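Long-range contacts in endo-1,4-b-d-mannanase (Trichoderma reesei, PDB 1QNR), which hydrolyses internal beta-1,4-mannosidic linkages of mannan chains as an endo-acting glycoside hydrolase of family 5: residues 38-43 with 310-315; 207-212 with 224-229. All blocks are in the same frame, centred on the assembly; numbering follows the deposited sequence.

How the contacts relate
After a small antiparallel sheet (strands 6-8, 11-14 and 17-18), the chain enters the barrel at strand 21-25 and goes on to helix 35-47, which carries residues 38-43. It then passes through most of the parallel beta/alpha barrel before residues 310-315, just after strand 300-309, return to that helix. Contact 1 thus closes a loop of 266 residues. Contact 2 lies within this span and does not cross it. It closes a short loop of 11 residues between 207-212, downstream of strand 199-201, and the start of helix 226-230. Their centres are 39 Å apart, on opposite sides of the chain's centre. Contact 1 joins an early barrel helix to a late loop; contact 2 is local.

Contact 1. Residues 38-43 with 310-315; sequences VDSTFS and DTFANG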
loop_
_atom_site.group_PDB
_atom_site.type_symbol
_atom_site.label_atom_id
_atom_site.label_comp_id
_atom_site.label_asym_id
_atom_site.label_seq_id
_atom_site.Cartn_x
_atom_site.Cartn_y
_atom_site.Cartn_z
ATOM N N VAL A 38 -10.059 -15.502 5.916
ATOM C CA VAL A 38 -9.158 -14.461 6.454
ATOM C C VAL A 38 -8.301 -15.084 7.557
ATOM O O VAL A 38 -7.035 -14.890 7.569
ATOM C CB VAL A 38 -9.984 -13.293 7.068
ATOM C CG1 VAL A 38 -9.065 -12.280 7.770
ATOM C CG2 VAL A 38 -10.842 -12.616 5.999
ATOM N N ASP A 39 -8.863 -15.933 8.440
ATOM C CA ASP A 39 -8.073 -16.463 9.568
ATOM C C ASP A 39 -7.003 -17.432 9.078
ATOM O O ASP A 39 -5.850 -17.369 9.544
ATOM C CB ASP A 39 -9.014 -17.150 10.575
ATOM C CG ASP A 39 -9.824 -16.036 11.327
ATOM O OD1 ASP A 39 -9.416 -14.899 11.617
ATOM O OD2 ASP A 39 -10.910 -16.339 11.665
ATOM N N SER A 40 -7.299 -18.294 8.051
ATOM C CA SER A 40 -6.217 -19.197 7.631
ATOM C C SER A 40 -5.097 -18.434 6.934
ATOM O O SER A 40 -3.913 -18.724 7.138
ATOM C CB SER A 40 -6.747 -20.366 6.769
ATOM O OG SER A 40 -7.440 -19.924 5.612
ATOM N N THR A 41 -5.431 -17.436 6.126
ATOM C CA THR A 41 -4.410 -16.662 5.408
ATOM C C THR A 41 -3.530 -15.882 6.406
ATOM O O THR A 41 -2.281 -15.898 6.320
ATOM C CB THR A 41 -5.116 -15.689 4.440
ATOM O OG1 THR A 41 -5.932 -16.466 3.506
ATOM C CG2 THR A 41 -4.091 -14.870 3.619
ATOM N N PHE A 42 -4.166 -15.193 7.385
ATOM C CA PHE A 42 -3.361 -14.450 8.380
ATOM C C PHE A 42 -2.604 -15.390 9.299
ATOM O O PHE A 42 -1.464 -15.024 9.742
ATOM C CB PHE A 42 -4.261 -13.450 9.139
ATOM C CG PHE A 42 -4.524 -12.169 8.399
ATOM C CD1 PHE A 42 -4.185 -11.935 7.063
ATOM C CD2 PHE A 42 -5.099 -11.112 9.117
ATOM C CE1 PHE A 42 -4.394 -10.674 6.441
ATOM C CE2 PHE A 42 -5.322 -9.894 8.512
ATOM C CZ PHE A 42 -4.974 -9.665 7.170
ATOM N N SER A 43 -3.115 -16.590 9.587
ATOM C CA SER A 43 -2.302 -17.558 10.359
ATOM C C SER A 43 -1.018 -17.875 9.622
ATOM O O SER A 43 0.109 -17.898 10.149
ATOM C CB SER A 43 -3.150 -18.842 10.665
ATOM O OG SER A 43 -2.325 -19.791 11.414
ATOM N N ASP A 310 -2.654 -17.686 -1.579
ATOM C CA ASP A 310 -2.968 -18.755 -0.592
ATOM C C ASP A 310 -4.191 -19.535 -1.072
ATOM O O ASP A 310 -4.788 -19.246 -2.139
ATOM C CB ASP A 310 -3.246 -18.103 0.799
ATOM C CG ASP A 310 -2.712 -18.972 1.939
ATOM O OD1 ASP A 310 -2.800 -20.243 1.888
ATOM O OD2 ASP A 310 -2.224 -18.365 2.945
ATOM N N THR A 311 -4.543 -20.602 -0.353
ATOM C CA THR A 311 -5.683 -21.439 -0.694
ATOM C C THR A 311 -6.512 -21.735 0.540
ATOM O O THR A 311 -6.012 -21.507 1.701
ATOM C CB THR A 311 -5.224 -22.785 -1.340
ATOM O OG1 THR A 311 -4.548 -23.605 -0.363
ATOM C CG2 THR A 311 -4.327 -22.549 -2.549
ATOM N N PHE A 312 -7.779 -22.109 0.379
ATOM C CA PHE A 312 -8.745 -22.114 1.487
ATOM C C PHE A 312 -9.249 -23.528 1.806
ATOM O O PHE A 312 -9.039 -24.491 1.059
ATOM C CB PHE A 312 -9.906 -21.191 1.075
ATOM C CG PHE A 312 -9.448 -19.811 0.633
ATOM C CD1 PHE A 312 -8.538 -19.056 1.434
ATOM C CD2 PHE A 312 -9.917 -19.261 -0.544
ATOM C CE1 PHE A 312 -8.102 -17.798 0.978
ATOM C CE2 PHE A 312 -9.493 -17.982 -0.934
ATOM C CZ PHE A 312 -8.540 -17.258 -0.206
ATOM N N ALA A 313 -9.939 -23.667 2.969
ATOM C CA ALA A 313 -10.414 -24.991 3.399
ATOM C C ALA A 313 -11.256 -25.726 2.366
ATOM O O ALA A 313 -11.259 -26.998 2.384
ATOM C CB ALA A 313 -11.204 -24.869 4.723
ATOM N N ASN A 314 -12.043 -25.017 1.541
ATOM C CA ASN A 314 -12.890 -25.687 0.544
ATOM C C ASN A 314 -12.155 -26.023 -0.756
ATOM O O ASN A 314 -12.811 -26.506 -1.710
ATOM C CB ASN A 314 -14.105 -24.806 0.286
ATOM C CG ASN A 314 -13.773 -23.550 -0.497
ATOM O OD1 ASN A 314 -12.619 -23.104 -0.600
ATOM N ND2 ASN A 314 -14.754 -22.874 -1.123
ATOM N N GLY A 315 -10.832 -25.785 -0.828
ATOM C CA GLY A 315 -10.122 -26.110 -2.072
ATOM C C GLY A 315 -10.043 -24.946 -3.044
ATOM O O GLY A 315 -9.391 -25.124 -4.079
HETATM O O HOH W 1 -5.619 -19.435 3.635
HETATM O O HOH W 2 -9.738 -21.369 4.807
#
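T41 and F312 meet through the threonine hydroxyl and the rim of the ring. T41 OG1 is 3.6 Å from F312 CE1 and lies in the ring plane. This hydroxyl sits beside the backbone N of T41 (chi1 -59°) and is also hydrogen-bonded to D37 O. D310 makes the other direct contact. Its OD2 is 3.7 Å from T41 CA and 4.0 Å from T41 CG2, and the two side chains run alongside in opposite senses. The same OD2 is hydrogen-bonded to H44 and W308, while D310 OD1 uses its anti lone pair to accept from T311 N at 2.9 Å. Both carboxylate oxygens are therefore engaged, which fixes the rotation of the group. The polar links between the segments run through water. One water is 2.7 Å from S40 OG and donates to T41 OG1 and to T311 O. A second is 2.8 Å from S40 OG and accepts from A313 N. S40 OG thus holds both waters between helix and loop. The chemistry implies a joint of few direct contacts: bridging water and a well-anchored carboxylate tie the loop after strand 300-309 to helix 35-47 of the barrel.

Contact 2. Residues 207-212 with 224-229; sequences LGLSTG and TDFAKN
T224 turns its hydroxyl to L207 with OG1 between the backbone N and the carbonyl carbon (chi1 60°). F226 aims CB at the loop, but CG, anti to its backbone N (chi1 -172°), leads the ring away. T224 OG1 donates to L207 O at 2.9 Å, from above the carbonyl plane. It also touches L207 CB at 3.6 Å. A water that accepts from L207 N donates to the same hydroxyl. An alanine in place of T224 would probably leave L207 O without this donor and the water without its acceptor. F226 N donates to G208 O at 2.9 Å. G208, with no side chain, lets T224 O reach its CA in a CA-H...O contact of 3.6 Å. L209 CB and F226 CB pack at 4.4 Å, and the F226 ring meets H261 edge-to-face. D225 is the N-cap: its OD1 accepts from K228 N at 3.2 Å. A further water donates to D225 OD1 and G208 O and accepts from A227 N. With F226 N on G208 O, A227 N on this water and K228 N on D225 OD1, the chemistry ties the loop after strand 199-201 of the barrel to the N-terminal end of helix 226-230.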
loop_
_atom_site.group_PDB
_atom_site.type_symbol
_atom_site.label_atom_id
_atom_site.label_comp_id
_atom_site.label_asym_id
_atom_site.label_seq_id
_atom_site.Cartn_x
_atom_site.Cartn_y
_atom_site.Cartn_z
ATOM N N LEU A 207 8.381 7.504 -8.455
ATOM C CA LEU A 207 8.869 8.055 -9.731
ATOM C C LEU A 207 9.317 9.514 -9.504
ATOM O O LEU A 207 8.760 10.284 -8.720
ATOM C CB LEU A 207 7.774 7.999 -10.818
ATOM C CG LEU A 207 7.084 6.590 -10.926
ATOM C CD1 LEU A 207 5.994 6.662 -12.041
ATOM C CD2 LEU A 207 8.068 5.463 -11.235
ATOM N N GLY A 208 10.334 9.925 -10.290
ATOM C CA GLY A 208 10.820 11.313 -10.312
ATOM C C GLY A 208 11.918 11.535 -9.314
ATOM O O GLY A 208 11.653 11.952 -8.144
ATOM N N LEU A 209 13.187 11.269 -9.637
ATOM C CA LEU A 209 14.327 11.399 -8.678
ATOM C C LEU A 209 15.584 11.610 -9.515
ATOM O O LEU A 209 15.930 10.778 -10.367
ATOM C CB LEU A 209 14.326 10.138 -7.763
ATOM C CG LEU A 209 15.411 10.083 -6.695
ATOM C CD1 LEU A 209 15.425 11.249 -5.746
ATOM C CD2 LEU A 209 15.421 8.738 -5.974
ATOM N N SER A 210 16.322 12.702 -9.204
ATOM C CA SER A 210 17.403 13.117 -10.151
ATOM C C SER A 210 18.741 12.497 -9.859
ATOM O O SER A 210 19.717 12.782 -10.621
ATOM C CB SER A 210 17.497 14.663 -10.104
ATOM O OG SER A 210 16.281 15.274 -10.670
ATOM N N THR A 211 18.912 11.602 -8.904
ATOM C CA THR A 211 20.192 10.982 -8.555
ATOM C C THR A 211 20.394 9.598 -9.182
ATOM O O THR A 211 21.387 8.901 -8.898
ATOM C CB THR A 211 20.234 10.784 -7.030
ATOM O OG1 THR A 211 19.006 10.105 -6.611
ATOM C CG2 THR A 211 20.306 12.094 -6.260
ATOM N N GLY A 212 19.522 9.232 -10.139
ATOM C CA GLY A 212 19.573 7.965 -10.829
ATOM C C GLY A 212 20.339 8.039 -12.170
ATOM O O GLY A 212 21.192 8.925 -12.373
ATOM N N THR A 224 5.060 13.194 -10.342
ATOM C CA THR A 224 5.563 13.061 -8.939
ATOM C C THR A 224 7.036 13.375 -8.836
ATOM O O THR A 224 7.785 13.147 -9.815
ATOM C CB THR A 224 5.290 11.626 -8.387
ATOM O OG1 THR A 224 5.956 10.632 -9.212
ATOM C CG2 THR A 224 3.784 11.279 -8.409
ATOM N N ASP A 225 7.420 14.030 -7.722
ATOM C CA ASP A 225 8.815 14.363 -7.407
ATOM C C ASP A 225 9.067 13.716 -6.033
ATOM O O ASP A 225 8.523 14.198 -5.026
ATOM C CB ASP A 225 8.967 15.897 -7.406
ATOM C CG ASP A 225 10.395 16.355 -7.127
ATOM O OD1 ASP A 225 11.082 15.763 -6.283
ATOM O OD2 ASP A 225 10.879 17.350 -7.755
ATOM N N PHE A 226 9.813 12.609 -6.026
ATOM C CA PHE A 226 9.995 11.846 -4.776
ATOM C C PHE A 226 10.566 12.643 -3.632
ATOM O O PHE A 226 10.027 12.597 -2.485
ATOM C CB PHE A 226 10.889 10.600 -5.018
ATOM C CG PHE A 226 10.949 9.684 -3.825
ATOM C CD1 PHE A 226 9.826 8.910 -3.506
ATOM C CD2 PHE A 226 12.111 9.571 -3.069
ATOM C CE1 PHE A 226 9.890 8.010 -2.444
ATOM C CE2 PHE A 226 12.139 8.680 -1.966
ATOM C CZ PHE A 226 11.001 7.912 -1.626
ATOM N N ALA A 227 11.643 13.411 -3.908
ATOM C CA ALA A 227 12.238 14.228 -2.836
ATOM C C ALA A 227 11.307 15.314 -2.301
ATOM O O ALA A 227 11.261 15.565 -1.068
ATOM C CB ALA A 227 13.586 14.793 -3.280
ATOM N N LYS A 228 10.526 15.948 -3.166
ATOM C CA LYS A 228 9.561 16.960 -2.733
ATOM C C LYS A 228 8.455 16.318 -1.866
ATOM O O LYS A 228 8.018 16.842 -0.833
ATOM C CB LYS A 228 8.896 17.722 -3.898
ATOM C CG LYS A 228 9.892 18.747 -4.502
ATOM C CD LYS A 228 9.159 19.614 -5.533
ATOM C CE LYS A 228 10.188 20.622 -6.087
ATOM N NZ LYS A 228 9.493 21.632 -6.966
ATOM N N ASN A 229 7.972 15.118 -2.258
ATOM C CA ASN A 229 6.899 14.488 -1.527
ATOM C C ASN A 229 7.356 14.051 -0.127
ATOM O O ASN A 229 6.578 14.263 0.860
ATOM C CB ASN A 229 6.314 13.282 -2.286
ATOM C CG ASN A 229 5.601 13.641 -3.561
ATOM O OD1 ASN A 229 5.044 14.749 -3.706
ATOM N ND2 ASN A 229 5.518 12.715 -4.565
HETATM O O HOH W 3 5.478 7.963 -8.145
HETATM O O HOH W 4 7.381 10.278 -6.004
HETATM O O HOH W 5 12.880 13.820 -6.520
#